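Local coordinates for probable acetyltransferase (Agrobacterium tumefaciens, PDB 2GE3) that probably transfers the acetyl group of acetyl-coenzyme A to an acceptor, as a member of the GNAT family of N-acetyltransferases, at the interface of chains A and B. Coordinates in Å, arbitrary orientation; residue numbers count along the deposited sequence, not the author numbering. Chains: chain A/B, probable acetyltransferase.

Contact 1: the interface of chains A and B. Residues chain A 150-153, 158; chain B 85-86, 120-121.
The phenol ring of A:Tyr158 lies flat on the imidazole of B:His120, the two planes 6° apart and their centroids separated by 4.1 Å. The overlap is well centred on the histidine, because CZ of the tyrosine sits over the middle of the five-membered ring. The two side chains reach this stack from opposite directions. A second imidazole, that of B:His85, slides past the tyrosine antiparallel to it and brings CD2 to 3.4 Å from A:Tyr158 CE2. CB of A:Ser153 lies toward the rim of one face of the B:His85 ring and SG of the neighbouring B:Cys86 toward the rim of the other.

Outward from these rings, both histidines spend their NE2 on A:Asp150. B:His85 NE2 donates to the backbone O of A:Asp150 at 2.7 Å, with the acceptor nearly in the ring plane although the donor is tilted from the carbonyl plane. B:His120 NE2 gives an almost straight bond of 2.8 Å to the carboxylate OD2 of A:Asp150, which it meets on the anti side but tilted out of the carboxylate plane. The B:His120 side chain swings anti to its backbone N (chi1 176°), which lets one ring offer a face to the tyrosine and an N-H to the aspartate. The stack and this bond together would fix the rotation of the B:His120 ring.

On chain A the site is built from the short strand 151-153, the residue before it and the start of strand 158-167; on chain B, from the residues leading into strands 86-93 and 121-127.

Contact 2: the interface of chains A and B. Residues chain A 121, 143, 145, 165-167; chain B 148-149.
The guanidinium of B:Arg149 is clamped between two apolar groups of chain A: CD1 of A:Ile167 stands over the centre of one face, 3.6 Å above the plane, and CB of A:Ala143 covers the other nearer the rim. The same A:Ile167 CD1 also touches B:Arg149 CB at 3.7 Å, since the arginine chain folds back through bends at chi2 and chi3 (-46° at the latter).

Around this sandwich the edge is polar. NE of B:Arg149 makes a salt bridge of 2.7 Å to A:Glu145 OE1, using the anti lone pair, with carboxylate and guanidinium nearly perpendicular. The backbone N of B:Arg149 reaches the same OE1 from above the carboxylate plane, at 3.0 Å. A:Arg121 holds the carboxylate end-on from its own chain, NH1 to OE1 at 2.9 Å and NH2 to OE2 at 2.8 Å; OE1 thus accepts from A:Arg121 NH1 as well as from NE and N of B:Arg149. A:Arg121 NH1 also bonds B:Arg149 O, well out of its guanidinium plane. B:Arg149 NH2 sits above the carbonyl plane of A:Ala165, 2.8 Å from its O, and a water links B:Arg149 NH1 to A:Ile167 N.

Pinning the residue after strand 143-148 of chain B onto strands 121-127, 143-148 and 158-167 of chain A, the site probably stabilises a dimer of this acetyltransferase.

Contact 3: the interface of chains A and B. Residues chain A 82-83, 85, 121; chain B 150-152.
Residues A:Thr82, A:Arg83 and A:His85, in the loop between strands 68-77 and 86-93 of chain A, meet the short strand 151-153 of chain B and B:Asp150 just before it; A:Arg121, opening strand 121-127, closes one side. Both chains carry the GNAT acetyltransferase fold, and here side chains of one copy read the main chain of the other.

Two successive carbonyls of chain B are taken by two different side chains. NE2 of A:His85 donates to B:Asp150 O at 2.9 Å; the oxygen lies in the imidazole plane, while the N-H comes in tilted 28° from the carbonyl plane. The next carbonyl, B:Ala151 O, receives NH1 of A:Arg83 at 3.0 Å in a fairly straight bond, and here too the acceptor lies in the plane of the donating group, at the guanidinium edge. That arginine bends at both chi2 and chi3 (-93° and -63°), curling its head back so that CD as well as NH1 borders the same oxygen. CE1 of the A:His85 imidazole flanks B:Ala151 O at 3.3 Å.

Apolar contact is light. CG1 of B:Val152 rests against A:Thr82 CB at 4.0 Å, and the valine side chain crosses that of A:Arg83 at about a right angle. On the far side, CD of A:Arg121 packs on B:Ala151 CA at 3.9 Å and also borders B:Asp150 O.

Contact 4: the interface of chains A and B. Residues chain A 148-151; chain B 83, 121, 145, 167.
This is one patch of a two-fold symmetric interface between two copies of the protein, in which A:Arg149 and A:Ala151 are held, largely through their backbones, by charged side chains of B:Arg121, B:Glu145 and B:Arg83; it joins the two copies in the deposited assembly, which may well be the working dimer.

The centre is a pair of side chains from chain B. B:Arg121 grips B:Glu145 end-on, NH1 to OE1 and NH2 to OE2, the latter a salt bridge of 2.7 Å, with the carboxylate at the edge of the guanidinium and in its plane. The arginine chain is extended from CG to NE, which carries its head across to the glutamate. The pair then takes both polar backbone atoms of A:Arg149: its N gives OE1 of B:Glu145 a straight but longer bond of 3.2 Å from above the carboxylate plane, and its O receives B:Arg121 NH1 at 2.8 Å. That second bond is bent, with the oxygen far out of the guanidinium plane, while NH1 points in plane at OE1. Backbone N and arginine NH1 approach OE1 from opposite faces of the carboxylate.

CB of A:Ala148 packs on the arginine head, 3.5 Å from B:Arg121 NH2. CD1 of B:Ile167 borders the carbonyl O of A:Arg149 at 3.7 Å and also touches its CB. The guanidinium of A:Arg149 itself turns away, its NE 6.1 Å from B:Glu145 OE1.

At the other end, B:Arg83 NH1 donates to A:Ala151 O at 2.8 Å, the oxygen lying 2° from the guanidinium plane.

Contact 1: the interface of chains A and B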
loop_
_atom_site.group_PDB
_atom_site.type_symbol
_atom_site.label_atom_id
_atom_site.label_comp_id
_atom_site.label_asym_id
_atom_site.label_seq_id
_atom_site.Cartn_x
_atom_site.Cartn_y
_atom_site.Cartn_z
ATOM N N ASP A 150 11.068 -4.013 -10.543
ATOM C CA ASP A 150 9.942 -4.518 -11.339
ATOM C C ASP A 150 8.553 -4.331 -10.663
ATOM O O ASP A 150 7.705 -5.154 -10.799
ATOM C CB ASP A 150 10.101 -6.010 -11.667
ATOM C CG ASP A 150 11.300 -6.318 -12.577
ATOM O OD1 ASP A 150 11.931 -5.312 -13.060
ATOM O OD2 ASP A 150 11.584 -7.590 -12.796
ATOM N N ALA A 151 8.343 -3.272 -9.948
ATOM C CA ALA A 151 7.110 -3.131 -9.157
ATOM C C ALA A 151 5.944 -2.619 -10.031
ATOM O O ALA A 151 4.806 -2.766 -9.646
ATOM C CB ALA A 151 7.315 -2.225 -7.952
ATOM N N VAL A 152 6.256 -2.104 -11.225
ATOM C CA VAL A 152 5.294 -1.388 -12.117
ATOM C C VAL A 152 5.408 -2.094 -13.468
ATOM O O VAL A 152 6.486 -2.490 -13.883
ATOM C CB VAL A 152 5.602 0.169 -12.181
ATOM C CG1 VAL A 152 4.767 0.917 -13.272
ATOM C CG2 VAL A 152 5.302 0.848 -10.878
ATOM N N SER A 153 4.307 -2.347 -14.128
ATOM C CA SER A 153 4.382 -2.896 -15.504
ATOM C C SER A 153 3.415 -2.014 -16.285
ATOM O O SER A 153 2.299 -1.760 -15.802
ATOM C CB SER A 153 3.880 -4.334 -15.512
ATOM O OG SER A 153 3.955 -4.927 -16.774
ATOM N N TYR A 158 8.506 -3.803 -17.459
ATOM C CA TYR A 158 8.747 -3.587 -16.012
ATOM C C TYR A 158 9.531 -2.329 -15.688
ATOM O O TYR A 158 10.602 -2.114 -16.236
ATOM C CB TYR A 158 9.496 -4.776 -15.386
ATOM C CG TYR A 158 8.717 -6.064 -15.411
ATOM C CD1 TYR A 158 9.250 -7.204 -15.991
ATOM C CD2 TYR A 158 7.420 -6.135 -14.887
ATOM C CE1 TYR A 158 8.500 -8.382 -16.081
ATOM C CE2 TYR A 158 6.683 -7.342 -14.931
ATOM C CZ TYR A 158 7.213 -8.437 -15.524
ATOM O OH TYR A 158 6.449 -9.600 -15.609
ATOM N N HIS B 85 0.730 -7.725 -11.712
ATOM C CA HIS B 85 1.797 -8.773 -11.685
ATOM C C HIS B 85 2.416 -8.983 -10.253
ATOM O O HIS B 85 3.328 -9.798 -10.110
ATOM C CB HIS B 85 2.877 -8.424 -12.664
ATOM C CG HIS B 85 3.682 -7.209 -12.269
ATOM N ND1 HIS B 85 3.118 -5.952 -12.089
ATOM C CD2 HIS B 85 5.002 -7.065 -12.003
ATOM C CE1 HIS B 85 4.059 -5.091 -11.734
ATOM N NE2 HIS B 85 5.209 -5.745 -11.682
ATOM N N CYS B 86 1.938 -8.224 -9.234
ATOM C CA CYS B 86 2.491 -8.306 -7.884
ATOM C C CYS B 86 1.462 -8.761 -6.914
ATOM O O CYS B 86 0.296 -8.485 -7.108
ATOM C CB CYS B 86 3.053 -6.943 -7.350
ATOM S SG CYS B 86 4.000 -5.903 -8.517
ATOM N N HIS B 120 4.605 -12.252 -10.919
ATOM C CA HIS B 120 6.032 -12.017 -11.105
ATOM C C HIS B 120 6.735 -11.626 -9.794
ATOM O O HIS B 120 7.899 -11.960 -9.591
ATOM C CB HIS B 120 6.184 -10.879 -12.155
ATOM C CG HIS B 120 7.574 -10.445 -12.401
ATOM N ND1 HIS B 120 8.489 -11.241 -13.048
ATOM C CD2 HIS B 120 8.209 -9.268 -12.145
ATOM C CE1 HIS B 120 9.638 -10.596 -13.167
ATOM N NE2 HIS B 120 9.490 -9.383 -12.640
ATOM N N ARG B 121 6.008 -10.964 -8.879
ATOM C CA ARG B 121 6.650 -10.305 -7.791
ATOM C C ARG B 121 5.823 -10.427 -6.541
ATOM O O ARG B 121 4.598 -10.135 -6.550
ATOM C CB ARG B 121 6.916 -8.843 -8.190
ATOM C CG ARG B 121 7.336 -7.918 -7.005
ATOM C CD ARG B 121 7.625 -6.489 -7.507
ATOM N NE ARG B 121 7.697 -5.685 -6.304
ATOM C CZ ARG B 121 8.818 -5.434 -5.621
ATOM N NH1 ARG B 121 10.009 -5.798 -6.080
ATOM N NH2 ARG B 121 8.735 -4.734 -4.499
#

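Contact 2: the interface of chains A and B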
loop_
_atom_site.group_PDB
_atom_site.type_symbol
_atom_site.label_atom_id
_atom_site.label_comp_id
_atom_site.label_asym_id
_atom_site.label_seq_id
_atom_site.Cartn_x
_atom_site.Cartn_y
_atom_site.Cartn_z
ATOM N N ARG A 121 3.781 11.004 9.284
ATOM C CA ARG A 121 4.491 10.388 8.155
ATOM C C ARG A 121 3.725 10.502 6.836
ATOM O O ARG A 121 2.542 10.195 6.784
ATOM C CB ARG A 121 4.910 8.963 8.498
ATOM C CG ARG A 121 5.605 8.187 7.354
ATOM C CD ARG A 121 5.802 6.771 7.858
ATOM N NE ARG A 121 6.016 5.981 6.654
ATOM C CZ ARG A 121 7.203 5.897 6.029
ATOM N NH1 ARG A 121 8.322 6.471 6.542
ATOM N NH2 ARG A 121 7.267 5.244 4.890
ATOM N N ALA A 143 12.940 11.824 1.830
ATOM C CA ALA A 143 14.046 10.922 1.893
ATOM C C ALA A 143 13.729 9.661 1.065
ATOM O O ALA A 143 12.581 9.106 1.101
ATOM C CB ALA A 143 14.321 10.543 3.395
ATOM N N GLU A 145 13.744 5.789 0.631
ATOM C CA GLU A 145 13.548 4.717 1.601
ATOM C C GLU A 145 13.760 3.363 1.013
ATOM O O GLU A 145 13.774 2.443 1.781
ATOM C CB GLU A 145 12.149 4.717 2.218
ATOM C CG GLU A 145 12.006 5.855 3.217
ATOM C CD GLU A 145 10.813 5.637 4.149
ATOM O OE1 GLU A 145 10.916 6.018 5.338
ATOM O OE2 GLU A 145 9.771 5.073 3.663
ATOM N N ALA A 165 9.752 9.027 1.696
ATOM C CA ALA A 165 8.913 9.476 2.780
ATOM C C ALA A 165 9.453 10.756 3.466
ATOM O O ALA A 165 10.678 11.054 3.450
ATOM C CB ALA A 165 8.691 8.360 3.787
ATOM N N ILE A 166 8.534 11.498 4.058
ATOM C CA ILE A 166 8.904 12.626 4.918
ATOM C C ILE A 166 8.319 12.433 6.292
ATOM O O ILE A 166 7.219 11.922 6.427
ATOM C CB ILE A 166 8.483 14.008 4.258
ATOM C CG1 ILE A 166 9.326 15.182 4.757
ATOM C CG2 ILE A 166 6.950 14.206 4.334
ATOM C CD1 ILE A 166 9.220 16.473 3.762
ATOM N N ILE A 167 9.066 12.810 7.335
ATOM C CA ILE A 167 8.569 12.699 8.715
ATOM C C ILE A 167 8.535 14.121 9.291
ATOM O O ILE A 167 9.536 14.859 9.180
ATOM C CB ILE A 167 9.333 11.676 9.613
ATOM C CG1 ILE A 167 8.875 10.238 9.341
ATOM C CG2 ILE A 167 9.121 11.939 11.158
ATOM C CD1 ILE A 167 9.960 9.485 9.079
ATOM N N ALA B 148 10.779 1.610 5.916
ATOM C CA ALA B 148 9.840 2.711 6.146
ATOM C C ALA B 148 9.941 3.214 7.621
ATOM O O ALA B 148 9.452 2.553 8.513
ATOM C CB ALA B 148 8.426 2.298 5.759
ATOM N N ARG B 149 10.612 4.347 7.857
ATOM C CA ARG B 149 10.808 4.920 9.190
ATOM C C ARG B 149 9.488 5.222 9.854
ATOM O O ARG B 149 8.655 5.945 9.270
ATOM C CB ARG B 149 11.633 6.232 9.121
ATOM C CG ARG B 149 13.047 6.027 8.560
ATOM C CD ARG B 149 13.628 7.203 7.587
ATOM N NE ARG B 149 12.715 7.697 6.544
ATOM C CZ ARG B 149 12.442 8.991 6.373
ATOM N NH1 ARG B 149 13.059 9.934 7.104
ATOM N NH2 ARG B 149 11.587 9.369 5.447
HETATM O O HOH W 1 12.019 13.033 6.664
#

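Contact 3: the interface of chains A and B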
loop_
_atom_site.group_PDB
_atom_site.type_symbol
_atom_site.label_atom_id
_atom_site.label_comp_id
_atom_site.label_asym_id
_atom_site.label_seq_id
_atom_site.Cartn_x
_atom_site.Cartn_y
_atom_site.Cartn_z
ATOM N N THR A 82 -2.996 1.138 13.448
ATOM C CA THR A 82 -1.566 1.209 13.606
ATOM C C THR A 82 -0.823 2.073 12.554
ATOM O O THR A 82 0.381 2.287 12.721
ATOM C CB THR A 82 -0.862 -0.157 13.558
ATOM O OG1 THR A 82 -0.946 -0.686 12.240
ATOM C CG2 THR A 82 -1.433 -1.130 14.589
ATOM N N ARG A 83 -1.516 2.548 11.509
ATOM C CA ARG A 83 -0.883 3.207 10.376
ATOM C C ARG A 83 -1.564 4.554 10.201
ATOM O O ARG A 83 -1.195 5.310 9.327
ATOM C CB ARG A 83 -1.071 2.378 9.087
ATOM C CG ARG A 83 -0.454 0.988 9.104
ATOM C CD ARG A 83 1.019 0.927 8.524
ATOM N NE ARG A 83 1.003 1.317 7.103
ATOM C CZ ARG A 83 1.672 2.343 6.536
ATOM N NH1 ARG A 83 2.528 3.127 7.236
ATOM N NH2 ARG A 83 1.454 2.592 5.229
ATOM N N HIS A 85 -1.344 7.484 11.659
ATOM C CA HIS A 85 -0.457 8.645 11.659
ATOM C C HIS A 85 0.253 8.825 10.258
ATOM O O HIS A 85 0.991 9.783 10.073
ATOM C CB HIS A 85 0.647 8.451 12.726
ATOM C CG HIS A 85 1.501 7.227 12.469
ATOM N ND1 HIS A 85 0.955 5.963 12.411
ATOM C CD2 HIS A 85 2.812 7.083 12.134
ATOM C CE1 HIS A 85 1.903 5.073 12.144
ATOM N NE2 HIS A 85 3.035 5.726 11.936
ATOM N N ARG A 121 3.781 11.004 9.284
ATOM C CA ARG A 121 4.491 10.388 8.155
ATOM C C ARG A 121 3.725 10.502 6.836
ATOM O O ARG A 121 2.542 10.195 6.784
ATOM C CB ARG A 121 4.910 8.963 8.498
ATOM C CG ARG A 121 5.605 8.187 7.354
ATOM C CD ARG A 121 5.802 6.771 7.858
ATOM N NE ARG A 121 6.016 5.981 6.654
ATOM C CZ ARG A 121 7.203 5.897 6.029
ATOM N NH1 ARG A 121 8.322 6.471 6.542
ATOM N NH2 ARG A 121 7.267 5.244 4.890
ATOM N N ASP B 150 9.281 4.675 11.063
ATOM C CA ASP B 150 8.145 5.102 11.902
ATOM C C ASP B 150 6.813 4.760 11.155
ATOM O O ASP B 150 5.806 5.495 11.215
ATOM C CB ASP B 150 8.224 6.614 12.114
ATOM C CG ASP B 150 9.315 7.054 13.101
ATOM O OD1 ASP B 150 10.062 6.208 13.614
ATOM O OD2 ASP B 150 9.368 8.297 13.421
ATOM N N ALA B 151 6.839 3.675 10.404
ATOM C CA ALA B 151 5.674 3.271 9.589
ATOM C C ALA B 151 4.530 2.803 10.471
ATOM O O ALA B 151 3.350 2.959 10.086
ATOM C CB ALA B 151 6.040 2.162 8.607
ATOM N N VAL B 152 4.871 2.270 11.657
ATOM C CA VAL B 152 3.886 1.630 12.577
ATOM C C VAL B 152 3.917 2.255 13.947
ATOM O O VAL B 152 4.979 2.606 14.479
ATOM C CB VAL B 152 4.087 0.066 12.599
ATOM C CG1 VAL B 152 3.074 -0.628 13.494
ATOM C CG2 VAL B 152 3.947 -0.492 11.160
#

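Contact 4: the interface of chains A and B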
loop_
_atom_site.group_PDB
_atom_site.type_symbol
_atom_site.label_atom_id
_atom_site.label_comp_id
_atom_site.label_asym_id
_atom_site.label_seq_id
_atom_site.Cartn_x
_atom_site.Cartn_y
_atom_site.Cartn_z
ATOM N N ALA A 148 11.900 -0.512 -5.311
ATOM C CA ALA A 148 11.156 -1.736 -5.562
ATOM C C ALA A 148 11.400 -2.261 -6.995
ATOM O O ALA A 148 10.958 -1.647 -7.884
ATOM C CB ALA A 148 9.646 -1.450 -5.292
ATOM N N ARG A 149 12.042 -3.426 -7.195
ATOM C CA ARG A 149 12.435 -3.864 -8.528
ATOM C C ARG A 149 11.244 -4.431 -9.293
ATOM O O ARG A 149 10.573 -5.294 -8.779
ATOM C CB ARG A 149 13.538 -4.966 -8.491
ATOM C CG ARG A 149 14.652 -4.688 -7.445
ATOM C CD ARG A 149 15.748 -3.647 -7.940
ATOM N NE ARG A 149 16.106 -3.733 -9.382
ATOM C CZ ARG A 149 16.956 -4.616 -9.959
ATOM N NH1 ARG A 149 17.637 -5.542 -9.273
ATOM N NH2 ARG A 149 17.169 -4.546 -11.272
ATOM N N ASP A 150 11.068 -4.013 -10.543
ATOM C CA ASP A 150 9.942 -4.518 -11.339
ATOM C C ASP A 150 8.553 -4.331 -10.663
ATOM O O ASP A 150 7.705 -5.154 -10.799
ATOM C CB ASP A 150 10.101 -6.010 -11.667
ATOM C CG ASP A 150 11.300 -6.318 -12.577
ATOM O OD1 ASP A 150 11.931 -5.312 -13.060
ATOM O OD2 ASP A 150 11.584 -7.590 -12.796
ATOM N N ALA A 151 8.343 -3.272 -9.948
ATOM C CA ALA A 151 7.110 -3.131 -9.157
ATOM C C ALA A 151 5.944 -2.619 -10.031
ATOM O O ALA A 151 4.806 -2.766 -9.646
ATOM C CB ALA A 151 7.315 -2.225 -7.952
ATOM N N ARG B 83 0.053 -2.807 -11.385
ATOM C CA ARG B 83 0.515 -3.547 -10.251
ATOM C C ARG B 83 0.025 -5.005 -10.183
ATOM O O ARG B 83 0.483 -5.753 -9.344
ATOM C CB ARG B 83 0.170 -2.747 -8.983
ATOM C CG ARG B 83 0.755 -1.320 -9.037
ATOM C CD ARG B 83 2.181 -1.124 -8.436
ATOM N NE ARG B 83 2.088 -1.484 -7.029
ATOM C CZ ARG B 83 2.853 -2.384 -6.394
ATOM N NH1 ARG B 83 3.831 -3.008 -7.023
ATOM N NH2 ARG B 83 2.624 -2.655 -5.103
ATOM N N ARG B 121 6.008 -10.964 -8.879
ATOM C CA ARG B 121 6.650 -10.305 -7.791
ATOM C C ARG B 121 5.823 -10.427 -6.541
ATOM O O ARG B 121 4.598 -10.135 -6.550
ATOM C CB ARG B 121 6.916 -8.843 -8.190
ATOM C CG ARG B 121 7.336 -7.918 -7.005
ATOM C CD ARG B 121 7.625 -6.489 -7.507
ATOM N NE ARG B 121 7.697 -5.685 -6.304
ATOM C CZ ARG B 121 8.818 -5.434 -5.621
ATOM N NH1 ARG B 121 10.009 -5.798 -6.080
ATOM N NH2 ARG B 121 8.735 -4.734 -4.499
ATOM N N GLU B 145 14.536 -4.509 0.471
ATOM C CA GLU B 145 14.388 -3.406 -0.495
ATOM C C GLU B 145 14.312 -2.039 0.228
ATOM O O GLU B 145 14.160 -1.051 -0.420
ATOM C CB GLU B 145 13.092 -3.572 -1.315
ATOM C CG GLU B 145 13.193 -4.740 -2.261
ATOM C CD GLU B 145 12.186 -4.706 -3.428
ATOM O OE1 GLU B 145 12.595 -5.142 -4.535
ATOM O OE2 GLU B 145 10.999 -4.276 -3.193
ATOM N N ILE B 167 11.177 -12.161 -6.509
ATOM C CA ILE B 167 10.812 -12.021 -7.960
ATOM C C ILE B 167 10.991 -13.364 -8.581
ATOM O O ILE B 167 12.057 -13.959 -8.456
ATOM C CB ILE B 167 11.717 -11.021 -8.690
ATOM C CG1 ILE B 167 11.334 -9.639 -8.285
ATOM C CG2 ILE B 167 11.622 -11.179 -10.242
ATOM C CD1 ILE B 167 12.078 -8.676 -8.977
#

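The four contacts fall into two clusters roughly related by the two-fold axis. Contact 1 and contact 4 have C-alpha centres about 5 Å apart and share A:Asp150, A:Ala151 and B:Arg121; contact 2 and contact 3, about 10 Å apart, share A:Arg121. Between the clusters the centres lie 19 to 25 Å apart. In each, the segment from 148 to about 152 of one chain crosses onto the start of strand 121-127 of the other, so each chain docks the same segment on its partner. The copies are not identical: A:Arg149 does not repeat the salt bridge that B:Arg149 makes, while the backbone bonds recur.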